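Local coordinates for protein phycocyanobilin lyase subunit beta (PDB 5N3U) that associates with its alpha-subunit partner to form a lyase that is probably required for attaching the chromophore to the phycocyanin alpha chain, at residues Tyr74-Arg79 against Ala107-Arg112. Sequence-based numbering, arbitrary orientation.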
loop_
_atom_site.group_PDB
_atom_site.type_symbol
_atom_site.label_atom_id
_atom_site.label_comp_id
_atom_site.label_asym_id
_atom_site.label_seq_id
_atom_site.Cartn_x
_atom_site.Cartn_y
_atom_site.Cartn_z
ATOM N N TYR B 74 5.810 -7.893 -1.786
ATOM C CA TYR B 74 5.472 -7.290 -0.513
ATOM C C TYR B 74 6.125 -5.979 -0.235
ATOM O O TYR B 74 6.078 -5.506 0.933
ATOM C CB TYR B 74 5.828 -8.305 0.567
ATOM C CG TYR B 74 5.163 -9.633 0.243
ATOM C CD1 TYR B 74 3.855 -9.894 0.640
ATOM C CD2 TYR B 74 5.840 -10.631 -0.425
ATOM C CE1 TYR B 74 3.228 -11.094 0.331
ATOM C CE2 TYR B 74 5.222 -11.828 -0.727
ATOM C CZ TYR B 74 3.927 -12.036 -0.330
ATOM O OH TYR B 74 3.361 -13.212 -0.608
ATOM N N ASN B 75 6.749 -5.390 -1.258
ATOM C CA ASN B 75 7.363 -4.094 -1.130
ATOM C C ASN B 75 7.192 -3.395 -2.452
ATOM O O ASN B 75 7.970 -3.668 -3.379
ATOM C CB ASN B 75 8.850 -4.199 -0.636
ATOM C CG ASN B 75 9.569 -2.869 -0.617
ATOM O OD1 ASN B 75 9.159 -1.902 -1.192
ATOM N ND2 ASN B 75 10.706 -2.840 0.018
ATOM N N TYR B 76 6.231 -2.470 -2.541
ATOM C CA TYR B 76 5.937 -1.819 -3.782
ATOM C C TYR B 76 7.136 -0.978 -4.263
ATOM O O TYR B 76 7.297 -0.813 -5.467
ATOM C CB TYR B 76 4.657 -0.990 -3.759
ATOM C CG TYR B 76 4.672 0.241 -2.912
ATOM C CD1 TYR B 76 5.265 1.395 -3.359
ATOM C CD2 TYR B 76 4.105 0.236 -1.612
ATOM C CE1 TYR B 76 5.329 2.552 -2.559
ATOM C CE2 TYR B 76 4.152 1.383 -0.822
ATOM C CZ TYR B 76 4.808 2.507 -1.282
ATOM O OH TYR B 76 4.812 3.615 -0.518
ATOM N N GLY B 77 7.914 -0.460 -3.335
ATOM C CA GLY B 77 9.084 0.407 -3.703
ATOM C C GLY B 77 10.043 -0.429 -4.507
ATOM O O GLY B 77 10.496 -0.030 -5.613
ATOM N N ALA B 78 10.294 -1.618 -3.993
ATOM C CA ALA B 78 11.228 -2.555 -4.696
ATOM C C ALA B 78 10.681 -3.053 -5.988
ATOM O O ALA B 78 11.369 -3.127 -7.007
ATOM C CB ALA B 78 11.496 -3.714 -3.796
ATOM N N ARG B 79 9.373 -3.348 -5.984
ATOM C CA ARG B 79 8.708 -3.900 -7.134
ATOM C C ARG B 79 8.741 -2.959 -8.321
ATOM O O ARG B 79 8.875 -3.406 -9.473
ATOM C CB ARG B 79 7.281 -4.317 -6.721
ATOM C CG ARG B 79 6.519 -5.004 -7.786
ATOM C CD ARG B 79 5.319 -5.806 -7.212
ATOM N NE ARG B 79 4.248 -4.956 -6.697
ATOM C CZ ARG B 79 3.980 -4.681 -5.401
ATOM N NH1 ARG B 79 2.966 -3.891 -5.120
ATOM N NH2 ARG B 79 4.748 -5.145 -4.384
ATOM N N ALA B 107 -0.027 -0.179 -6.544
ATOM C CA ALA B 107 0.924 0.898 -6.444
ATOM C C ALA B 107 1.108 1.681 -7.731
ATOM O O ALA B 107 1.549 1.137 -8.721
ATOM C CB ALA B 107 2.236 0.340 -6.020
ATOM N N PRO B 108 0.831 3.000 -7.707
ATOM C CA PRO B 108 0.978 3.781 -8.903
ATOM C C PRO B 108 2.351 3.791 -9.525
ATOM O O PRO B 108 2.431 3.720 -10.741
ATOM C CB PRO B 108 0.630 5.195 -8.480
ATOM C CG PRO B 108 -0.309 5.044 -7.350
ATOM C CD PRO B 108 0.170 3.744 -6.634
ATOM N N SER B 109 3.410 3.826 -8.726
ATOM C CA SER B 109 4.736 3.821 -9.247
ATOM C C SER B 109 4.950 2.523 -10.039
ATOM O O SER B 109 5.637 2.527 -11.106
ATOM C CB SER B 109 5.804 3.870 -8.088
ATOM O OG SER B 109 5.548 2.894 -7.072
ATOM N N VAL B 110 4.364 1.418 -9.558
ATOM C CA VAL B 110 4.527 0.131 -10.259
ATOM C C VAL B 110 3.772 0.141 -11.563
ATOM O O VAL B 110 4.296 -0.282 -12.596
ATOM C CB VAL B 110 4.063 -1.016 -9.387
ATOM C CG1 VAL B 110 3.953 -2.325 -10.205
ATOM C CG2 VAL B 110 4.992 -1.195 -8.245
ATOM N N ARG B 111 2.513 0.534 -11.524
ATOM C CA ARG B 111 1.672 0.567 -12.690
ATOM C C ARG B 111 2.214 1.474 -13.815
ATOM O O ARG B 111 2.099 1.120 -15.003
ATOM C CB ARG B 111 0.254 1.015 -12.282
ATOM C CG ARG B 111 -0.415 0.129 -11.227
ATOM C CD ARG B 111 -1.842 0.535 -10.878
ATOM N NE ARG B 111 -2.664 0.211 -12.030
ATOM C CZ ARG B 111 -3.850 0.725 -12.278
ATOM N NH1 ARG B 111 -4.440 1.581 -11.435
ATOM N NH2 ARG B 111 -4.451 0.359 -13.377
ATOM N N ARG B 112 2.729 2.669 -13.465
ATOM C CA ARG B 112 3.185 3.587 -14.452
ATOM C C ARG B 112 4.381 3.028 -15.164
ATOM O O ARG B 112 4.512 3.210 -16.392
ATOM C CB ARG B 112 3.527 4.963 -13.883
ATOM C CG ARG B 112 2.286 5.708 -13.316
ATOM C CD ARG B 112 2.586 7.107 -12.853
ATOM N NE ARG B 112 3.595 7.109 -11.806
ATOM C CZ ARG B 112 3.383 7.478 -10.520
ATOM N NH1 ARG B 112 2.201 7.922 -10.098
ATOM N NH2 ARG B 112 4.357 7.377 -9.675
#
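Tyr76 and Ala107 meet through their beta carbons, CB to CB at 3.6 Å, where the first turn of helix 76-89 packs against Ala107, the N-cap residue of helix 108-118, within a HEAT-repeat array. The Tyr76 CG atom lies between its own backbone N and carbonyl carbon (chi1 68°), and the ring starts beside the Ala107 methyl; CD1 passes Ser109 OG obliquely at 4.0 Å. One turn further along, Val110 CG2 rests against helix 76-89, 3.6 Å from Tyr76 O and 4.1 Å from Arg79 CG.

No polar bond joins the two segments directly. Asn75 is the N-cap of helix 76-89: its OD1 accepts from Ala78 N at 3.0 Å in a nearly straight bond (163°), the donor lying well above the carbonyl plane, and more weakly from Gly77 N. Asp105 links the segments, accepting from Ala107 N and forming a salt bridge with Arg79 NE, while Arg79 NH2 forms one with Glu8 of a neighbouring alpha subunit. Tyr76 OH is hydrogen-bonded to Glu8 of another alpha chain.

The chemistry implies a division of labour: direct contact is van der Waals packing, whereas polar ends, Arg79 held within the chain by Asp105, reach two different alpha chains.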